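Local coordinates for protein amino Transferase (Eubacterium rectale, PDB 3ELE) that probably transfers amino groups between amino acids and keto acids, using a bound pyridoxal-5'-phosphate cofactor, at residues Q51-T56 / V297-A302; L112-R117 / C277-A282; T193-S198 / T234-N239; I223-I228 / N307-N312; E311-L316 / C327-G332. All coordinates share one frame; numbering follows the deposited sequence.

Contact 1. Residues Q51-T56 / V297-A302; sequences QIVNDT and VKCQGA. With EDO (1,2-ethanediol), chain F.
I52 faces the peptide carbonyl of K298, its CG1 lying 3.7 Å from K298 O, while the carbonyl group of I52 itself takes T56 N on one face of its plane and T56 OG1 on the other. The hydroxyl bond is the shorter, T56 OG1 to I52 O at 2.6 Å. It ties the threonine back to its own helix, and the K298 side chain crosses that of T56 obliquely.

The other branch of I52, CG2, does the apolar work. It sits 3.8 Å from A302 CB and 3.9 Å from C299 SG, and V53 CG2 touches the same sulfur more loosely. The loop curls here in a type II turn from C299 to A302, closed by A302 N to C299 O at 3.2 Å. G301 takes the positive phi of that turn and gives its N-H to O1 of an ethanediol, probably from the crystallisation liquor.

N54 of the same helix bonds H70 of the second subunit, so the helix packs on the turn beside the dimer interface of a class I/II aminotransferase.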
# COMPACT_ATOMS: atom_id res chain seq x y z
N GLN A 51 3.65 -21.49 14.41
CA GLN A 51 5.08 -21.67 14.13
C GLN A 51 5.44 -21.84 12.64
O GLN A 51 6.54 -21.48 12.25
CB GLN A 51 5.68 -22.78 15.02
CG GLN A 51 7.22 -22.75 15.11
CD GLN A 51 7.78 -21.40 15.59
OE1 GLN A 51 7.36 -20.86 16.61
NE2 GLN A 51 8.71 -20.85 14.82
N ILE A 52 4.50 -22.34 11.82
CA ILE A 52 4.70 -22.48 10.37
C ILE A 52 5.09 -21.15 9.66
O ILE A 52 5.84 -21.18 8.70
CB ILE A 52 3.47 -23.18 9.69
CG1 ILE A 52 3.73 -23.57 8.22
CG2 ILE A 52 2.21 -22.29 9.80
CD1 ILE A 52 4.92 -24.44 7.98
N VAL A 53 4.61 -20.00 10.17
CA VAL A 53 4.95 -18.66 9.64
C VAL A 53 6.46 -18.39 9.74
O VAL A 53 7.12 -18.26 8.70
CB VAL A 53 4.12 -17.53 10.34
CG1 VAL A 53 4.61 -16.11 9.93
CG2 VAL A 53 2.63 -17.70 10.04
N ASN A 54 6.98 -18.33 10.96
CA ASN A 54 8.42 -18.07 11.21
C ASN A 54 9.33 -19.15 10.61
O ASN A 54 10.38 -18.81 10.04
CB ASN A 54 8.70 -17.85 12.71
CG ASN A 54 8.25 -16.47 13.22
OD1 ASN A 54 7.83 -15.57 12.46
ND2 ASN A 54 8.34 -16.30 14.53
N ASP A 55 8.93 -20.42 10.73
CA ASP A 55 9.63 -21.55 10.10
C ASP A 55 9.72 -21.38 8.57
O ASP A 55 10.79 -21.55 8.00
CB ASP A 55 8.96 -22.90 10.41
CG ASP A 55 9.16 -23.35 11.84
OD1 ASP A 55 9.93 -22.72 12.62
OD2 ASP A 55 8.55 -24.38 12.19
N THR A 56 8.61 -21.01 7.94
CA THR A 56 8.58 -20.80 6.47
C THR A 56 9.42 -19.59 6.06
O THR A 56 10.15 -19.68 5.08
CB THR A 56 7.16 -20.64 5.89
OG1 THR A 56 6.36 -21.80 6.19
CG2 THR A 56 7.23 -20.48 4.36
N VAL A 297 1.71 -19.55 0.63
CA VAL A 297 1.56 -20.80 -0.12
C VAL A 297 1.56 -22.03 0.81
O VAL A 297 0.77 -22.96 0.59
CB VAL A 297 2.68 -20.96 -1.20
CG1 VAL A 297 2.63 -22.33 -1.92
CG2 VAL A 297 2.59 -19.84 -2.21
N LYS A 298 2.39 -21.98 1.86
CA LYS A 298 2.54 -23.05 2.84
C LYS A 298 1.74 -22.92 4.16
O LYS A 298 1.86 -23.79 5.03
CB LYS A 298 4.04 -23.24 3.15
CG LYS A 298 4.87 -23.41 1.87
CD LYS A 298 6.15 -24.21 2.07
CE LYS A 298 6.85 -24.49 0.72
NZ LYS A 298 6.01 -25.28 -0.25
N CYS A 299 0.90 -21.87 4.26
CA CYS A 299 0.12 -21.55 5.47
C CYS A 299 -1.40 -21.54 5.28
O CYS A 299 -2.13 -20.96 6.10
CB CYS A 299 0.57 -20.19 5.99
SG CYS A 299 2.28 -20.21 6.47
N GLN A 300 -1.89 -22.21 4.24
CA GLN A 300 -3.32 -22.26 3.95
C GLN A 300 -3.96 -23.16 4.99
O GLN A 300 -3.52 -24.28 5.17
CB GLN A 300 -3.57 -22.80 2.54
CG GLN A 300 -3.00 -21.92 1.45
CD GLN A 300 -3.62 -20.55 1.48
OE1 GLN A 300 -4.84 -20.42 1.49
NE2 GLN A 300 -2.78 -19.52 1.58
N GLY A 301 -4.96 -22.65 5.71
CA GLY A 301 -5.64 -23.38 6.78
C GLY A 301 -5.05 -23.11 8.16
O GLY A 301 -5.75 -23.26 9.15
N ALA A 302 -3.78 -22.69 8.21
CA ALA A 302 -3.08 -22.44 9.47
C ALA A 302 -3.65 -21.22 10.19
O ALA A 302 -4.00 -20.21 9.56
CB ALA A 302 -1.59 -22.25 9.23
C1 EDO F . -6.67 -19.08 5.97
O1 EDO F . -5.62 -19.82 5.35
C2 EDO F . -7.24 -19.96 7.06
O2 EDO F . -6.37 -19.95 8.20

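Contact 2. Residues L112-R117 / C277-A282; sequences LSICFR and CGAGRA
I114 and A279 bring their CA atoms to 5.2 Å where helix segments 112-117 and 277-282 cross at 114°, with axes 8.4 Å apart. This is helix-helix packing in which the second partner offers small residues, A279, G280 and A282, in the part of the class I/II aminotransferase fold that holds the seven-stranded mixed sheet.

A279 directs its methyl toward helix 108-119, with CB 3.4 Å from the carbonyl oxygen I114 O. The side chain of I114 forks around this spot: CG2 rests against the same methyl, and CG1 lies 3.9 Å from G280 CA, against the backbone where there is no side chain. An alanine in place of I114 would probably open a gap over G280 and beside A279, also towards Y103, T105 and Y285, which pack on the isoleucine.

R117, three residues on, reaches the second helix at A279 and A282. Its CG is anti to the backbone N (chi1 -172°) and lands 3.8 Å from A279 CB. A bend at chi2 follows, and A282 CB then covers one face of the guanidinium, 3.9 Å from R117 NH2. The second subunit closes in here, its M8 packing on both R117 and A282.

A water also links the two helices: it accepts from R117 NH1 at 2.9 Å and donates to A282 O at 2.6 Å.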
# COMPACT_ATOMS: atom_id res chain seq x y z
N LEU A 112 -10.23 -3.13 0.82
CA LEU A 112 -11.43 -2.26 0.90
C LEU A 112 -11.27 -1.01 0.04
O LEU A 112 -12.17 -0.70 -0.75
CB LEU A 112 -11.71 -1.86 2.36
CG LEU A 112 -12.15 -3.02 3.26
CD1 LEU A 112 -12.06 -2.64 4.73
CD2 LEU A 112 -13.55 -3.51 2.90
N SER A 113 -10.10 -0.36 0.14
CA SER A 113 -9.79 0.85 -0.64
C SER A 113 -9.94 0.57 -2.14
O SER A 113 -10.64 1.33 -2.85
CB SER A 113 -8.39 1.38 -0.31
OG SER A 113 -8.32 1.81 1.05
N ILE A 114 -9.33 -0.53 -2.60
CA ILE A 114 -9.43 -1.00 -4.00
C ILE A 114 -10.88 -1.19 -4.44
O ILE A 114 -11.24 -0.76 -5.53
CB ILE A 114 -8.65 -2.35 -4.22
CG1 ILE A 114 -7.15 -2.10 -4.21
CG2 ILE A 114 -9.01 -2.99 -5.54
CD1 ILE A 114 -6.34 -3.34 -4.08
N CYS A 115 -11.70 -1.82 -3.59
CA CYS A 115 -13.13 -2.05 -3.91
C CYS A 115 -13.94 -0.76 -4.08
O CYS A 115 -14.67 -0.62 -5.05
CB CYS A 115 -13.81 -2.97 -2.89
SG CYS A 115 -13.23 -4.69 -2.97
N PHE A 116 -13.79 0.18 -3.15
CA PHE A 116 -14.53 1.45 -3.24
C PHE A 116 -14.01 2.30 -4.40
O PHE A 116 -14.81 2.90 -5.15
CB PHE A 116 -14.50 2.24 -1.94
CG PHE A 116 -15.01 1.48 -0.74
CD1 PHE A 116 -16.27 0.89 -0.75
CD2 PHE A 116 -14.24 1.41 0.43
CE1 PHE A 116 -16.75 0.20 0.39
CE2 PHE A 116 -14.70 0.73 1.56
CZ PHE A 116 -15.96 0.12 1.55
N ARG A 117 -12.68 2.30 -4.58
CA ARG A 117 -12.04 3.01 -5.70
C ARG A 117 -12.48 2.45 -7.06
O ARG A 117 -12.81 3.21 -7.97
CB ARG A 117 -10.52 2.97 -5.54
CG ARG A 117 -9.72 3.83 -6.51
CD ARG A 117 -10.18 5.29 -6.54
NE ARG A 117 -9.27 6.14 -7.30
CZ ARG A 117 -8.21 6.81 -6.83
NH1 ARG A 117 -7.89 6.79 -5.54
NH2 ARG A 117 -7.48 7.56 -7.65
N CYS A 277 -7.56 -4.19 -10.50
CA CYS A 277 -6.14 -3.93 -10.88
C CYS A 277 -5.82 -2.43 -11.07
O CYS A 277 -4.82 -1.94 -10.55
CB CYS A 277 -5.75 -4.68 -12.16
SG CYS A 277 -5.82 -6.47 -11.98
N GLY A 278 -6.68 -1.72 -11.80
CA GLY A 278 -6.53 -0.29 -11.99
C GLY A 278 -6.59 0.54 -10.71
O GLY A 278 -5.83 1.48 -10.56
N ALA A 279 -7.50 0.17 -9.80
CA ALA A 279 -7.63 0.83 -8.50
C ALA A 279 -6.36 0.61 -7.67
O ALA A 279 -5.84 1.57 -7.09
CB ALA A 279 -8.88 0.33 -7.76
N GLY A 280 -5.84 -0.62 -7.68
CA GLY A 280 -4.60 -0.96 -6.99
C GLY A 280 -3.48 -0.11 -7.50
O GLY A 280 -2.76 0.53 -6.72
N ARG A 281 -3.36 -0.03 -8.83
CA ARG A 281 -2.36 0.82 -9.49
C ARG A 281 -2.50 2.31 -9.11
O ARG A 281 -1.50 2.96 -8.73
CB ARG A 281 -2.47 0.64 -11.00
CG ARG A 281 -1.36 1.26 -11.79
CD ARG A 281 -1.55 0.93 -13.24
NE ARG A 281 -0.67 1.71 -14.09
CZ ARG A 281 -0.64 1.66 -15.42
NH1 ARG A 281 -1.49 0.93 -16.11
NH2 ARG A 281 0.23 2.42 -16.07
N ALA A 282 -3.74 2.84 -9.16
CA ALA A 282 -4.05 4.25 -8.82
C ALA A 282 -3.72 4.65 -7.37
O ALA A 282 -3.42 5.81 -7.09
CB ALA A 282 -5.51 4.54 -9.08
O HOH W 1 -5.06 7.17 -5.55

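Contact 3. Residues T193-S198 / T234-N239; sequences TIKKLS and TKYYDN
S198 meets the backbone bend between Y236 and Y237 with both of its side-chain atoms. Its CB is 3.4 Å from Y236 O, and its OG lies 3.5 Å from Y237 CB. One turn back, I194 and Y236 cross at about a right angle, I194 CG2 coming within 3.8 Å of Y236 CB. K195 lays the start of its chain by the same ring, CG 3.7 Å from Y236 CD2, before bending at chi3. On the other tyrosine, CG stands anti to the backbone N (chi1 -168°), and the ring then passes S198 O, with Y237 CD1 3.6 Å away.

Behind these touches, the serine hydroxyl is held by its own helix. S198 OG donates to I194 O at 2.7 Å. The backbone N-H of S198 reaches that oxygen from the opposite face, so I194 O accepts both, and the hydroxyl bond holds the rotation of the group. Both tyrosines are steadied at their far ends: Y236 OH bonds E191 OE2 near the start of the helix, and Y237 OH bonds I212 O, with a weak bond to S205 OG.

The loop packs on helix 191-208 just before strand 240-245. Y237 also packs on I214 of the neighbouring strand 213-217, while L197 reaches both that strand and helix 162-167.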
# COMPACT_ATOMS: atom_id res chain seq x y z
N THR A 193 -29.79 -14.74 7.46
CA THR A 193 -29.48 -13.31 7.28
C THR A 193 -28.79 -13.05 5.93
O THR A 193 -29.19 -12.14 5.21
CB THR A 193 -28.60 -12.80 8.44
OG1 THR A 193 -29.37 -12.88 9.64
CG2 THR A 193 -28.16 -11.37 8.23
N ILE A 194 -27.81 -13.90 5.59
CA ILE A 194 -27.09 -13.80 4.32
C ILE A 194 -28.05 -14.05 3.13
O ILE A 194 -27.95 -13.33 2.13
CB ILE A 194 -25.83 -14.75 4.28
CG1 ILE A 194 -24.80 -14.37 5.39
CG2 ILE A 194 -25.17 -14.76 2.89
CD1 ILE A 194 -24.20 -12.92 5.30
N LYS A 195 -28.97 -15.01 3.25
CA LYS A 195 -29.98 -15.30 2.20
C LYS A 195 -30.98 -14.14 2.02
O LYS A 195 -31.25 -13.77 0.88
CB LYS A 195 -30.74 -16.61 2.47
CG LYS A 195 -29.92 -17.87 2.23
CD LYS A 195 -30.51 -19.12 2.88
CE LYS A 195 -31.82 -19.57 2.28
NZ LYS A 195 -32.36 -20.80 2.98
N LYS A 196 -31.51 -13.59 3.11
CA LYS A 196 -32.46 -12.43 3.02
C LYS A 196 -31.78 -11.21 2.39
O LYS A 196 -32.40 -10.53 1.58
CB LYS A 196 -33.05 -12.04 4.38
CG LYS A 196 -34.02 -13.05 4.97
CD LYS A 196 -34.72 -12.54 6.26
CE LYS A 196 -35.75 -11.42 5.94
NZ LYS A 196 -36.72 -11.08 7.04
N LEU A 197 -30.53 -10.96 2.78
CA LEU A 197 -29.69 -9.88 2.22
C LEU A 197 -29.51 -10.07 0.74
O LEU A 197 -29.69 -9.13 -0.03
CB LEU A 197 -28.30 -9.86 2.87
CG LEU A 197 -27.31 -8.78 2.41
CD1 LEU A 197 -27.81 -7.44 2.88
CD2 LEU A 197 -25.91 -9.07 2.95
N SER A 198 -29.15 -11.30 0.35
CA SER A 198 -28.93 -11.63 -1.05
C SER A 198 -30.20 -11.46 -1.87
O SER A 198 -30.14 -10.86 -2.93
CB SER A 198 -28.36 -13.03 -1.18
OG SER A 198 -27.15 -13.10 -0.44
N THR A 234 -20.16 -15.57 -1.44
CA THR A 234 -20.14 -15.66 -2.92
C THR A 234 -21.08 -16.73 -3.43
O THR A 234 -21.58 -16.63 -4.55
CB THR A 234 -18.71 -15.88 -3.49
OG1 THR A 234 -18.23 -17.18 -3.13
CG2 THR A 234 -17.74 -14.77 -2.99
N LYS A 235 -21.31 -17.75 -2.58
CA LYS A 235 -22.23 -18.84 -2.90
C LYS A 235 -23.70 -18.44 -2.86
O LYS A 235 -24.53 -19.16 -3.42
CB LYS A 235 -22.03 -20.01 -1.94
CG LYS A 235 -20.62 -20.57 -1.95
CD LYS A 235 -20.59 -22.08 -1.60
CE LYS A 235 -21.17 -22.39 -0.25
NZ LYS A 235 -20.95 -23.82 0.11
N TYR A 236 -24.01 -17.34 -2.16
CA TYR A 236 -25.38 -16.84 -1.97
C TYR A 236 -25.75 -15.63 -2.84
O TYR A 236 -26.92 -15.41 -3.13
CB TYR A 236 -25.55 -16.47 -0.48
CG TYR A 236 -25.40 -17.67 0.44
CD1 TYR A 236 -24.14 -18.05 0.93
CD2 TYR A 236 -26.52 -18.44 0.82
CE1 TYR A 236 -23.99 -19.16 1.77
CE2 TYR A 236 -26.38 -19.56 1.65
CZ TYR A 236 -25.11 -19.91 2.13
OH TYR A 236 -24.97 -21.01 2.94
N TYR A 237 -24.74 -14.84 -3.21
CA TYR A 237 -24.92 -13.64 -3.99
C TYR A 237 -23.81 -13.55 -5.05
O TYR A 237 -22.61 -13.62 -4.73
CB TYR A 237 -24.91 -12.44 -3.04
CG TYR A 237 -25.38 -11.16 -3.69
CD1 TYR A 237 -26.72 -11.02 -4.08
CD2 TYR A 237 -24.52 -10.08 -3.89
CE1 TYR A 237 -27.18 -9.84 -4.69
CE2 TYR A 237 -24.99 -8.89 -4.51
CZ TYR A 237 -26.31 -8.78 -4.90
OH TYR A 237 -26.78 -7.64 -5.50
N ASP A 238 -24.21 -13.41 -6.30
CA ASP A 238 -23.27 -13.39 -7.42
C ASP A 238 -22.29 -12.21 -7.36
O ASP A 238 -21.08 -12.43 -7.35
CB ASP A 238 -24.02 -13.44 -8.76
CG ASP A 238 -24.60 -14.81 -9.07
OD1 ASP A 238 -24.26 -15.83 -8.42
OD2 ASP A 238 -25.39 -14.87 -10.02
N ASN A 239 -22.83 -11.01 -7.24
CA ASN A 239 -22.03 -9.76 -7.16
C ASN A 239 -21.49 -9.51 -5.75
O ASN A 239 -21.90 -8.62 -5.04
CB ASN A 239 -22.84 -8.58 -7.71
CG ASN A 239 -23.09 -8.69 -9.20
OD1 ASN A 239 -22.16 -8.87 -9.97
ND2 ASN A 239 -24.34 -8.57 -9.62

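Contact 4. Residues I223-I228 / N307-N312; sequences IVYDGI and NAYKEN
Y309 is the first residue of helix segment 307-312 to touch the loop, and it meets two residues there. I223 CD1 approaches its ring obliquely, 3.5 Å from Y309 CE2. Y309 CB sits at the edge of the Y225 ring, near its plane, 3.4 Å from Y225 OH. Both hydroxyls are bonded further out, Y225 OH to A333 O and Y309 OH to S46 N.

K310 comes next. Its chain and that of Y225 slide past each other in opposite directions, K310 CB being 3.6 Å from Y225 CD1; the ring also comes near K310 N and CA of the helix backbone. The lysine has CG anti to the backbone N (chi1 -174°), and its side chain crosses that of D226 at about a right angle. A bend at chi4 (-59°) brings NZ round to a salt bridge of 3.4 Å with D226 OD1, and K310 CE is nearer still, 3.2 Å from that oxygen. The stronger partner of NZ is D314 OD2, also a salt bridge, while D226 OD2 pairs with R313. D226 is carried here by a type I' turn from Y225 to I228, in which D226 and G227 both have positive phi.

The loop itself follows strand 213-217 and is backbone-bonded to A333 and D331. It therefore lies between helix 306-323 and the chain that enters strand 335-339, with I223 also touching K248 of the cofactor pocket.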
# COMPACT_ATOMS: atom_id res chain seq x y z
N ILE A 223 -11.81 -16.45 13.34
CA ILE A 223 -11.98 -16.11 14.75
C ILE A 223 -13.47 -16.21 15.03
O ILE A 223 -14.19 -15.22 15.10
CB ILE A 223 -11.38 -14.71 15.13
CG1 ILE A 223 -9.90 -14.64 14.68
CG2 ILE A 223 -11.56 -14.43 16.65
CD1 ILE A 223 -9.01 -13.70 15.50
N VAL A 224 -13.92 -17.46 15.15
CA VAL A 224 -15.33 -17.80 15.40
C VAL A 224 -15.34 -18.98 16.38
O VAL A 224 -14.42 -19.80 16.36
CB VAL A 224 -16.12 -18.07 14.07
CG1 VAL A 224 -15.52 -19.23 13.28
CG2 VAL A 224 -17.62 -18.30 14.35
N TYR A 225 -16.37 -19.05 17.23
CA TYR A 225 -16.43 -20.00 18.35
C TYR A 225 -17.64 -20.92 18.32
O TYR A 225 -18.63 -20.62 17.65
CB TYR A 225 -16.47 -19.22 19.68
CG TYR A 225 -15.51 -18.04 19.72
CD1 TYR A 225 -14.13 -18.25 19.70
CD2 TYR A 225 -15.99 -16.71 19.77
CE1 TYR A 225 -13.23 -17.18 19.73
CE2 TYR A 225 -15.10 -15.63 19.82
CZ TYR A 225 -13.71 -15.87 19.79
OH TYR A 225 -12.80 -14.81 19.80
N ASP A 226 -17.54 -22.01 19.08
CA ASP A 226 -18.62 -23.00 19.32
C ASP A 226 -19.20 -23.68 18.07
O ASP A 226 -20.39 -24.04 18.04
CB ASP A 226 -19.78 -22.36 20.13
CG ASP A 226 -19.34 -21.72 21.44
OD1 ASP A 226 -18.36 -22.18 22.05
OD2 ASP A 226 -20.03 -20.75 21.85
N GLY A 227 -18.36 -23.86 17.05
CA GLY A 227 -18.81 -24.47 15.80
C GLY A 227 -19.80 -23.63 14.99
O GLY A 227 -20.47 -24.18 14.12
N ILE A 228 -19.90 -22.33 15.26
CA ILE A 228 -20.79 -21.44 14.51
C ILE A 228 -20.20 -21.34 13.10
O ILE A 228 -18.98 -21.26 12.95
CB ILE A 228 -20.92 -20.03 15.17
CG1 ILE A 228 -21.62 -20.14 16.54
CG2 ILE A 228 -21.72 -19.05 14.27
CD1 ILE A 228 -23.10 -20.54 16.45
N ASN A 307 -8.49 -20.73 20.46
CA ASN A 307 -9.12 -21.06 21.76
C ASN A 307 -8.66 -20.15 22.94
O ASN A 307 -9.34 -20.06 23.97
CB ASN A 307 -8.91 -22.54 22.11
CG ASN A 307 -9.88 -23.04 23.16
OD1 ASN A 307 -9.53 -23.14 24.33
ND2 ASN A 307 -11.11 -23.32 22.75
N ALA A 308 -7.50 -19.49 22.79
CA ALA A 308 -7.04 -18.48 23.75
C ALA A 308 -8.03 -17.30 23.79
O ALA A 308 -8.31 -16.76 24.87
CB ALA A 308 -5.64 -17.98 23.41
N TYR A 309 -8.54 -16.91 22.62
CA TYR A 309 -9.53 -15.85 22.54
C TYR A 309 -10.91 -16.26 23.09
O TYR A 309 -11.62 -15.43 23.69
CB TYR A 309 -9.72 -15.37 21.09
CG TYR A 309 -8.55 -14.64 20.42
CD1 TYR A 309 -7.85 -13.62 21.09
CD2 TYR A 309 -8.22 -14.89 19.08
CE1 TYR A 309 -6.82 -12.92 20.46
CE2 TYR A 309 -7.19 -14.16 18.42
CZ TYR A 309 -6.49 -13.18 19.12
OH TYR A 309 -5.48 -12.47 18.51
N LYS A 310 -11.30 -17.52 22.83
CA LYS A 310 -12.58 -18.08 23.32
C LYS A 310 -12.59 -18.08 24.84
O LYS A 310 -13.58 -17.69 25.45
CB LYS A 310 -12.82 -19.51 22.84
CG LYS A 310 -14.22 -20.12 23.19
CD LYS A 310 -14.11 -21.63 23.27
CE LYS A 310 -15.46 -22.31 23.44
NZ LYS A 310 -16.26 -21.91 24.66
N GLU A 311 -11.49 -18.55 25.44
CA GLU A 311 -11.34 -18.58 26.91
C GLU A 311 -11.50 -17.18 27.52
O GLU A 311 -12.18 -17.04 28.54
CB GLU A 311 -10.02 -19.23 27.33
CG GLU A 311 -10.02 -20.74 27.16
CD GLU A 311 -8.77 -21.43 27.72
OE1 GLU A 311 -7.77 -20.74 28.07
OE2 GLU A 311 -8.79 -22.69 27.81
N ASN A 312 -10.91 -16.17 26.88
CA ASN A 312 -11.09 -14.76 27.31
C ASN A 312 -12.54 -14.29 27.18
O ASN A 312 -13.03 -13.63 28.08
CB ASN A 312 -10.14 -13.79 26.56
CG ASN A 312 -8.68 -13.87 27.05
OD1 ASN A 312 -8.33 -14.65 27.93
ND2 ASN A 312 -7.84 -13.04 26.45

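Contact 5. Residues E311-L316 / C327-G332; sequences ENRDLL and CFKPDG
R313 and K329 cross at about a right angle: the lysine lays its CE over the centre of one face of the guanidinium, 3.9 Å above the plane. R313 and P330 slide past each other in opposite directions, and R313 CD is 3.7 Å from P330 CG. CG of R313 is anti to the backbone N, and the bend at chi3 (57°) turns NE out of the extended line.

At the edge of the guanidinium, NH1 gives a nearly straight bond (164°) to P330 O at 3.1 Å, in the carbonyl plane. At another edge D314 OD1 is gripped side-on by two nitrogens, with R313 NE at 3.1 Å and R313 NH2 at 2.9 Å from D314 OD1. NH2 also pairs with D226, which like D314 is shared with K310. These acids would probably offset the repulsion between R313 NH2 and K329 NZ, 4.4 Å apart.

An alanine in place of R313 would probably leave P330 O without this donor and D226 and D314 dependent on K310.

The arrangement fastens helix 306-323 to the connection between strands 327-328 and 335-339 of the antiparallel sheet, in what is probably the small domain of a fold type I aminotransferase.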
# COMPACT_ATOMS: atom_id res chain seq x y z
N GLU A 311 -11.49 -18.55 25.44
CA GLU A 311 -11.34 -18.58 26.91
C GLU A 311 -11.50 -17.18 27.52
O GLU A 311 -12.18 -17.04 28.54
CB GLU A 311 -10.02 -19.23 27.33
CG GLU A 311 -10.02 -20.74 27.16
CD GLU A 311 -8.77 -21.43 27.72
OE1 GLU A 311 -7.77 -20.74 28.07
OE2 GLU A 311 -8.79 -22.69 27.81
N ASN A 312 -10.91 -16.17 26.88
CA ASN A 312 -11.09 -14.76 27.31
C ASN A 312 -12.54 -14.29 27.18
O ASN A 312 -13.03 -13.63 28.08
CB ASN A 312 -10.14 -13.79 26.56
CG ASN A 312 -8.68 -13.87 27.05
OD1 ASN A 312 -8.33 -14.65 27.93
ND2 ASN A 312 -7.84 -13.04 26.45
N ARG A 313 -13.21 -14.66 26.07
CA ARG A 313 -14.64 -14.32 25.86
C ARG A 313 -15.48 -14.84 27.00
O ARG A 313 -16.22 -14.08 27.61
CB ARG A 313 -15.20 -14.91 24.55
CG ARG A 313 -16.65 -14.46 24.22
CD ARG A 313 -17.35 -15.39 23.21
NE ARG A 313 -17.38 -16.77 23.68
CZ ARG A 313 -17.97 -17.80 23.06
NH1 ARG A 313 -18.65 -17.64 21.94
NH2 ARG A 313 -17.90 -19.01 23.59
N ASP A 314 -15.35 -16.13 27.29
CA ASP A 314 -16.12 -16.81 28.34
C ASP A 314 -15.86 -16.25 29.74
O ASP A 314 -16.78 -16.08 30.53
CB ASP A 314 -15.83 -18.33 28.32
CG ASP A 314 -16.27 -19.00 27.03
OD1 ASP A 314 -17.05 -18.40 26.30
OD2 ASP A 314 -15.87 -20.15 26.76
N LEU A 315 -14.60 -15.93 30.01
CA LEU A 315 -14.21 -15.36 31.31
C LEU A 315 -14.86 -13.97 31.47
O LEU A 315 -15.55 -13.72 32.44
CB LEU A 315 -12.69 -15.30 31.40
CG LEU A 315 -12.01 -15.02 32.74
CD1 LEU A 315 -12.27 -16.19 33.72
CD2 LEU A 315 -10.50 -14.88 32.51
N LEU A 316 -14.70 -13.10 30.47
CA LEU A 316 -15.28 -11.74 30.50
C LEU A 316 -16.82 -11.76 30.53
O LEU A 316 -17.45 -11.01 31.30
CB LEU A 316 -14.79 -10.92 29.29
CG LEU A 316 -15.05 -9.41 29.25
CD1 LEU A 316 -14.33 -8.74 30.44
CD2 LEU A 316 -14.60 -8.84 27.93
N CYS A 327 -24.43 -8.06 28.44
CA CYS A 327 -23.49 -8.30 27.36
C CYS A 327 -24.17 -9.10 26.25
O CYS A 327 -24.93 -10.03 26.53
CB CYS A 327 -22.30 -9.14 27.84
SG CYS A 327 -21.47 -8.63 29.35
N PHE A 328 -23.89 -8.74 25.01
CA PHE A 328 -24.31 -9.54 23.85
C PHE A 328 -23.22 -10.62 23.74
O PHE A 328 -22.03 -10.27 23.64
CB PHE A 328 -24.39 -8.65 22.59
CG PHE A 328 -24.49 -9.42 21.30
CD1 PHE A 328 -25.55 -10.29 21.07
CD2 PHE A 328 -23.52 -9.25 20.30
CE1 PHE A 328 -25.64 -11.00 19.86
CE2 PHE A 328 -23.60 -9.95 19.09
CZ PHE A 328 -24.66 -10.83 18.87
N LYS A 329 -23.60 -11.90 23.78
CA LYS A 329 -22.59 -12.98 23.69
C LYS A 329 -22.11 -13.06 22.24
O LYS A 329 -22.90 -13.42 21.38
CB LYS A 329 -23.12 -14.34 24.17
CG LYS A 329 -22.00 -15.40 24.32
CD LYS A 329 -22.44 -16.67 25.04
CE LYS A 329 -21.24 -17.63 25.27
NZ LYS A 329 -21.52 -18.88 26.07
N PRO A 330 -20.83 -12.72 21.97
CA PRO A 330 -20.39 -12.72 20.57
C PRO A 330 -20.04 -14.12 20.06
O PRO A 330 -19.46 -14.90 20.82
CB PRO A 330 -19.13 -11.85 20.62
CG PRO A 330 -18.57 -12.09 21.96
CD PRO A 330 -19.72 -12.38 22.87
N ASP A 331 -20.36 -14.40 18.80
CA ASP A 331 -20.00 -15.68 18.15
C ASP A 331 -18.64 -15.64 17.43
O ASP A 331 -18.09 -16.70 17.08
CB ASP A 331 -21.09 -16.10 17.16
CG ASP A 331 -22.39 -16.48 17.84
OD1 ASP A 331 -22.35 -17.12 18.91
OD2 ASP A 331 -23.46 -16.13 17.31
N GLY A 332 -18.09 -14.44 17.22
CA GLY A 332 -16.81 -14.29 16.54
C GLY A 332 -16.11 -12.97 16.81
O GLY A 332 -16.64 -12.14 17.54

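In the fold
Contacts 4 and 5 form one continuous patch, with centres 8 Å apart. They share E311 and N312 on helix 306-323, and a probable hydrogen bond from Y225 N to D331 O (2.9 Å) joins their loops. Contact 2 lies across the chain's centre from both, 33 Å from contact 4 and 35 Å from contact 5 between centres. The side chains of I223, I114 and P330, in contacts 4, 2 and 5, are about 10, 11 and 13 Å from a bound pyridoxal-5'-phosphate. Contact 3 is nested along the chain inside the loops closed by contacts 1 and 2. Contact 1 interleaves with contact 4, their nearest atoms about 9 Å apart.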